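Staphylococcus aureus CymR (Staphylococcus aureus, PDB 3T8R) regulates transcription as a dimeric, thiol-based sensor of oxidation that governs stress resistance and the oxidative response, and probably binds DNA through its Rrf2-type helix-turn-helix domain. Local coordinates at the interface of chains A and B. Residues are numbered along the deposited sequence; one frame, centred on the assembly and turned at random. Chains: chain A/B, Staphylococcus aureus CymR.

Contact 1: the interface of chains A and B. Residues chain A 94-96, 99, 103, 107; chain B 11-12, 14-15.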
loop_
_atom_site.group_PDB
_atom_site.type_symbol
_atom_site.label_atom_id
_atom_site.label_comp_id
_atom_site.label_asym_id
_atom_site.label_seq_id
_atom_site.Cartn_x
_atom_site.Cartn_y
_atom_site.Cartn_z
ATOM N N GLU A 94 6.270 8.411 -0.689
ATOM C CA GLU A 94 6.997 9.673 -0.668
ATOM C C GLU A 94 8.377 9.499 -0.050
ATOM O O GLU A 94 8.520 8.882 1.006
ATOM C CB GLU A 94 6.214 10.726 0.112
ATOM C CG GLU A 94 4.809 10.964 -0.416
ATOM C CD GLU A 94 3.971 11.812 0.524
ATOM O OE1 GLU A 94 4.425 12.059 1.665
ATOM O OE2 GLU A 94 2.861 12.232 0.121
ATOM N N SER A 95 9.388 10.064 -0.702
ATOM C CA SER A 95 10.767 9.903 -0.260
ATOM C C SER A 95 11.107 10.776 0.946
ATOM O O SER A 95 10.732 11.946 1.015
ATOM C CB SER A 95 11.743 10.185 -1.411
ATOM O OG SER A 95 13.064 9.797 -1.062
ATOM N N ILE A 96 11.816 10.183 1.899
ATOM C CA ILE A 96 12.312 10.895 3.068
ATOM C C ILE A 96 13.821 10.737 3.058
ATOM O O ILE A 96 14.338 9.631 3.207
ATOM C CB ILE A 96 11.741 10.307 4.364
ATOM C CG1 ILE A 96 10.236 10.571 4.445
ATOM C CG2 ILE A 96 12.469 10.880 5.576
ATOM C CD1 ILE A 96 9.540 9.864 5.598
ATOM N N GLU A 99 15.946 8.491 5.536
ATOM C CA GLU A 99 15.725 7.048 5.626
ATOM C C GLU A 99 16.927 6.250 5.163
ATOM O O GLU A 99 17.467 6.496 4.088
ATOM C CB GLU A 99 14.496 6.617 4.825
ATOM C CG GLU A 99 13.195 6.803 5.568
ATOM C CD GLU A 99 12.028 6.174 4.849
ATOM O OE1 GLU A 99 11.027 5.855 5.521
ATOM O OE2 GLU A 99 12.112 6.001 3.612
ATOM N N GLN A 103 15.808 0.641 4.482
ATOM C CA GLN A 103 14.392 0.962 4.647
ATOM C C GLN A 103 13.770 1.416 3.331
ATOM O O GLN A 103 12.644 1.045 3.003
ATOM C CB GLN A 103 14.201 2.023 5.723
ATOM C CG GLN A 103 12.756 2.361 6.020
ATOM C CD GLN A 103 12.606 3.103 7.328
ATOM O OE1 GLN A 103 13.494 3.058 8.178
ATOM N NE2 GLN A 103 11.474 3.769 7.511
ATOM N N TRP A 107 10.521 -0.517 1.307
ATOM C CA TRP A 107 9.327 0.063 0.692
ATOM C C TRP A 107 9.220 -0.343 -0.771
ATOM O O TRP A 107 8.121 -0.562 -1.285
ATOM C CB TRP A 107 9.315 1.593 0.775
ATOM C CG TRP A 107 9.543 2.194 2.105
ATOM C CD1 TRP A 107 10.330 3.276 2.382
ATOM C CD2 TRP A 107 8.981 1.777 3.352
ATOM N NE1 TRP A 107 10.297 3.553 3.724
ATOM C CE2 TRP A 107 9.474 2.652 4.342
ATOM C CE3 TRP A 107 8.111 0.754 3.731
ATOM C CZ2 TRP A 107 9.132 2.525 5.684
ATOM C CZ3 TRP A 107 7.769 0.632 5.066
ATOM C CH2 TRP A 107 8.279 1.510 6.025
ATOM N N ARG B 11 7.266 4.720 9.889
ATOM C CA ARG B 11 8.523 4.904 9.173
ATOM C C ARG B 11 9.638 5.376 10.095
ATOM O O ARG B 11 10.732 4.814 10.094
ATOM C CB ARG B 11 8.352 5.894 8.021
ATOM C CG ARG B 11 7.417 5.375 6.953
ATOM C CD ARG B 11 7.239 6.377 5.819
ATOM N NE ARG B 11 8.428 6.471 4.980
ATOM C CZ ARG B 11 8.475 7.181 3.860
ATOM N NH1 ARG B 11 7.400 7.853 3.475
ATOM N NH2 ARG B 11 9.586 7.228 3.137
ATOM N N TYR B 12 9.371 6.418 10.872
ATOM C CA TYR B 12 10.418 6.952 11.747
ATOM C C TYR B 12 10.747 5.990 12.878
ATOM O O TYR B 12 11.890 5.891 13.279
ATOM C CB TYR B 12 10.068 8.343 12.266
ATOM C CG TYR B 12 10.222 9.402 11.194
ATOM C CD1 TYR B 12 11.478 9.731 10.706
ATOM C CD2 TYR B 12 9.123 10.049 10.662
ATOM C CE1 TYR B 12 11.639 10.692 9.713
ATOM C CE2 TYR B 12 9.269 11.017 9.668
ATOM C CZ TYR B 12 10.535 11.331 9.202
ATOM O OH TYR B 12 10.703 12.290 8.222
ATOM N N LEU B 14 10.733 2.749 12.605
ATOM C CA LEU B 14 11.564 1.755 11.959
ATOM C C LEU B 14 12.987 2.271 11.834
ATOM O O LEU B 14 13.938 1.545 12.118
ATOM C CB LEU B 14 11.014 1.419 10.575
ATOM C CG LEU B 14 10.771 -0.043 10.205
ATOM C CD1 LEU B 14 10.764 -0.186 8.684
ATOM C CD2 LEU B 14 11.767 -1.007 10.856
ATOM N N THR B 15 13.126 3.527 11.416
ATOM C CA THR B 15 14.448 4.154 11.338
ATOM C C THR B 15 15.178 4.173 12.680
ATOM O O THR B 15 16.366 3.870 12.746
ATOM C CB THR B 15 14.378 5.584 10.741
ATOM O OG1 THR B 15 13.796 5.526 9.430
ATOM C CG2 THR B 15 15.787 6.168 10.629
#
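B:Arg11, on helix 8-21 of one subunit of the CymR dimer, pushes its guanidinium into a notch made by A:Ile96, A:Glu99 and the backbone carbonyl of the poorly ordered A:Glu94, and loses 135 Å² of surface there. Arginine suits the place because its flat head, with N-H groups along two edges, can serve two acceptor groups at once, a backbone carbonyl and a carboxylate. End-on, NH1 and NH2 both point at A:Glu94 O, each 2.9 Å away and within the guanidinium plane. Side-on, NE gives A:Glu99 OE1 a salt bridge of 2.7 Å, while NH2 reaches A:Glu99 OE2 at 2.8 Å. The carboxylate does not lie flat against this edge: the two planes are 59° apart, and both nitrogens arrive from above it. A bend at chi3 (72°) turns the head out of the line of the otherwise extended chain. A:Ile96 lies over one guanidinium face, with CD1 3.4 Å from CZ and nearly above the centre; its other branch, CG2, touches the hydroxyl of B:Tyr12. A branched aliphatic residue can thus cover the cation and the phenol end together. Next to the arginine, the amide of A:Gln103 uses both ends, NE2 donating to B:Arg11 O and OE1 accepting from B:Thr15 OG1. Behind the salt bridge A:Trp107 fixes the carboxylate: its indole NE1 donates to A:Glu99 OE1 at 3.0 Å, from the face opposite B:Arg11 NE.

Contact 2: the interface of chains A and B. Residues chain A 11, 14, 18, 79, 118, 121, 126; chain B 103, 106-107, 109-110.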
loop_
_atom_site.group_PDB
_atom_site.type_symbol
_atom_site.label_atom_id
_atom_site.label_comp_id
_atom_site.label_asym_id
_atom_site.label_seq_id
_atom_site.Cartn_x
_atom_site.Cartn_y
_atom_site.Cartn_z
ATOM N N ARG A 11 -9.983 2.873 -8.059
ATOM C CA ARG A 11 -10.976 1.950 -7.521
ATOM C C ARG A 11 -12.269 1.976 -8.323
ATOM O O ARG A 11 -12.788 0.930 -8.710
ATOM C CB ARG A 11 -11.272 2.264 -6.054
ATOM C CG ARG A 11 -10.069 2.038 -5.166
ATOM C CD ARG A 11 -10.370 2.373 -3.710
ATOM N NE ARG A 11 -11.237 1.379 -3.087
ATOM C CZ ARG A 11 -11.539 1.382 -1.796
ATOM N NH1 ARG A 11 -11.046 2.335 -1.020
ATOM N NH2 ARG A 11 -12.333 0.450 -1.287
ATOM N N LEU A 14 -11.907 0.532 -11.814
ATOM C CA LEU A 14 -11.866 -0.913 -11.756
ATOM C C LEU A 14 -13.274 -1.469 -11.640
ATOM O O LEU A 14 -13.623 -2.425 -12.330
ATOM C CB LEU A 14 -11.030 -1.375 -10.565
ATOM C CG LEU A 14 -9.903 -2.381 -10.790
ATOM C CD1 LEU A 14 -9.590 -3.093 -9.474
ATOM C CD2 LEU A 14 -10.197 -3.379 -11.914
ATOM N N ILE A 18 -15.160 -4.041 -14.230
ATOM C CA ILE A 18 -15.694 -5.333 -13.820
ATOM C C ILE A 18 -17.142 -5.465 -14.280
ATOM O O ILE A 18 -17.550 -6.511 -14.782
ATOM C CB ILE A 18 -15.568 -5.537 -12.290
ATOM C CG1 ILE A 18 -14.093 -5.633 -11.898
ATOM C CG2 ILE A 18 -16.302 -6.785 -11.861
ATOM C CD1 ILE A 18 -13.830 -5.453 -10.406
ATOM N N ALA A 79 -5.786 -5.763 -13.681
ATOM C CA ALA A 79 -6.195 -4.734 -12.737
ATOM C C ALA A 79 -5.133 -3.646 -12.715
ATOM O O ALA A 79 -5.433 -2.452 -12.612
ATOM C CB ALA A 79 -6.373 -5.339 -11.382
ATOM N N LEU A 118 -1.462 -6.957 -8.593
ATOM C CA LEU A 118 -2.277 -6.212 -9.550
ATOM C C LEU A 118 -2.033 -6.644 -10.985
ATOM O O LEU A 118 -2.975 -6.757 -11.771
ATOM C CB LEU A 118 -2.006 -4.718 -9.402
ATOM C CG LEU A 118 -2.770 -4.059 -8.265
ATOM C CD1 LEU A 118 -2.369 -2.603 -8.132
ATOM C CD2 LEU A 118 -4.258 -4.177 -8.543
ATOM N N THR A 121 -3.486 -10.182 -11.955
ATOM C CA THR A 121 -4.924 -10.341 -11.787
ATOM C C THR A 121 -5.608 -9.811 -13.041
ATOM O O THR A 121 -5.545 -8.615 -13.313
ATOM C CB THR A 121 -5.444 -9.567 -10.567
ATOM O OG1 THR A 121 -4.839 -10.091 -9.377
ATOM C CG2 THR A 121 -6.960 -9.700 -10.448
ATOM N N LEU A 126 -11.392 -11.226 -12.238
ATOM C CA LEU A 126 -12.258 -10.453 -11.346
ATOM C C LEU A 126 -13.746 -10.669 -11.654
ATOM O O LEU A 126 -14.595 -10.671 -10.762
ATOM C CB LEU A 126 -11.913 -8.964 -11.404
ATOM C CG LEU A 126 -10.546 -8.608 -10.817
ATOM C CD1 LEU A 126 -10.136 -7.180 -11.125
ATOM C CD2 LEU A 126 -10.548 -8.858 -9.292
ATOM N N GLN B 103 -13.433 -7.278 -6.082
ATOM C CA GLN B 103 -12.540 -6.135 -5.894
ATOM C C GLN B 103 -12.135 -5.983 -4.432
ATOM O O GLN B 103 -10.981 -5.692 -4.123
ATOM C CB GLN B 103 -13.188 -4.855 -6.405
ATOM C CG GLN B 103 -12.302 -3.630 -6.326
ATOM C CD GLN B 103 -12.822 -2.499 -7.183
ATOM O OE1 GLN B 103 -13.615 -2.721 -8.097
ATOM N NE2 GLN B 103 -12.363 -1.285 -6.912
ATOM N N LEU B 106 -9.492 -8.467 -3.922
ATOM C CA LEU B 106 -8.247 -8.004 -4.528
ATOM C C LEU B 106 -7.455 -7.125 -3.560
ATOM O O LEU B 106 -6.252 -7.313 -3.384
ATOM C CB LEU B 106 -8.537 -7.226 -5.813
ATOM C CG LEU B 106 -7.298 -6.655 -6.506
ATOM C CD1 LEU B 106 -6.344 -7.764 -6.901
ATOM C CD2 LEU B 106 -7.731 -5.845 -7.729
ATOM N N TRP B 107 -8.127 -6.172 -2.919
ATOM C CA TRP B 107 -7.452 -5.303 -1.955
ATOM C C TRP B 107 -6.910 -6.112 -0.785
ATOM O O TRP B 107 -5.842 -5.809 -0.250
ATOM C CB TRP B 107 -8.378 -4.212 -1.406
ATOM C CG TRP B 107 -9.113 -3.398 -2.395
ATOM C CD1 TRP B 107 -10.423 -3.017 -2.320
ATOM C CD2 TRP B 107 -8.602 -2.837 -3.608
ATOM N NE1 TRP B 107 -10.759 -2.262 -3.412
ATOM C CE2 TRP B 107 -9.660 -2.133 -4.217
ATOM C CE3 TRP B 107 -7.357 -2.861 -4.239
ATOM C CZ2 TRP B 107 -9.510 -1.468 -5.429
ATOM C CZ3 TRP B 107 -7.210 -2.195 -5.443
ATOM C CH2 TRP B 107 -8.279 -1.511 -6.025
ATOM N N ARG B 109 -5.897 -9.162 -0.960
ATOM C CA ARG B 109 -4.723 -9.843 -1.500
ATOM C C ARG B 109 -3.510 -8.918 -1.509
ATOM O O ARG B 109 -2.398 -9.338 -1.189
ATOM C CB ARG B 109 -4.990 -10.381 -2.910
ATOM C CG ARG B 109 -5.437 -11.834 -2.955
ATOM C CD ARG B 109 -5.435 -12.377 -4.401
ATOM N NE ARG B 109 -6.536 -11.822 -5.188
ATOM C CZ ARG B 109 -6.508 -11.626 -6.504
ATOM N NH1 ARG B 109 -5.430 -11.940 -7.213
ATOM N NH2 ARG B 109 -7.565 -11.111 -7.113
ATOM N N MET B 110 -3.725 -7.665 -1.880
ATOM C CA MET B 110 -2.648 -6.683 -1.889
ATOM C C MET B 110 -2.135 -6.442 -0.474
ATOM O O MET B 110 -0.943 -6.511 -0.226
ATOM C CB MET B 110 -3.122 -5.385 -2.531
ATOM C CG MET B 110 -3.392 -5.544 -4.020
ATOM S SD MET B 110 -4.341 -4.183 -4.718
ATOM C CE MET B 110 -3.552 -2.799 -3.891
#
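The indole of B:Trp107 has the backbone B:Gln103 O over one face, 3.3 Å above the plane and toward the rim, and B:Met110 SD at its edge; across the dimer its benzo side meets the aliphatic stem of A:Arg11, with CZ2 3.6 Å from CG. The guanidinium of that arginine stands at 80° to the ring, so the two do not stack. The other flat group, the guanidinium of B:Arg109, carries B:Leu106 CD1 on one face, again off centre. This is the dimer interface of an Rrf2-family regulator, where the long helix 101-119 of one subunit packs on the body of its partner.

B:Leu106 wedges between several elements of chain A. With CG anti to the backbone N (chi1 178°) the side chain points into chain A, where the fork at CG sends its methyls to different partners: CD2 enters an apolar pocket, 3.8 Å from A:Leu14 CD1 and near A:Leu118 CD2, while CD1 leans on A:Thr121. Leucine's forked end suits such a junction, and the short side chain of A:Ala79 makes a slight contact with the CD2 methyl. A:Leu118 CD2 also touches B:Met110 SD at 3.8 Å; a thioether sulfur is large and polarisable enough to pack well against a methyl. Nearby, the extended B:Gln103 lays its amide beside A:Leu14 CB, and A:Ile18 CD1 rests against its OE1.

A polar pair closes the far end. B:Arg109 and A:Thr121 meet tip to tip, and NH1 gives the threonine hydroxyl OG1 a bond of 2.9 Å, with that oxygen 33° out of the guanidinium plane.

The C-alpha centres of contact 1 and contact 2 lie about 27 Å apart, at opposite ends of one two-fold symmetric interface. In both, helix 8-21 of one subunit meets helix 101-119 of the other, and residues 11, 14, 103 and 107 recur with the chains exchanged. Contact 1 extends this shared core into the loop ahead of the long helix, through residues 94 to 99; contact 2 adds residue 18 of helix 8-21, runs further along the long helix through residues 106, 109 and 110, and brings in residues 79, 118, 121 and 126 of the other subunit. The two long helices thus tie each subunit to its partner's body, which fits a stable dimer.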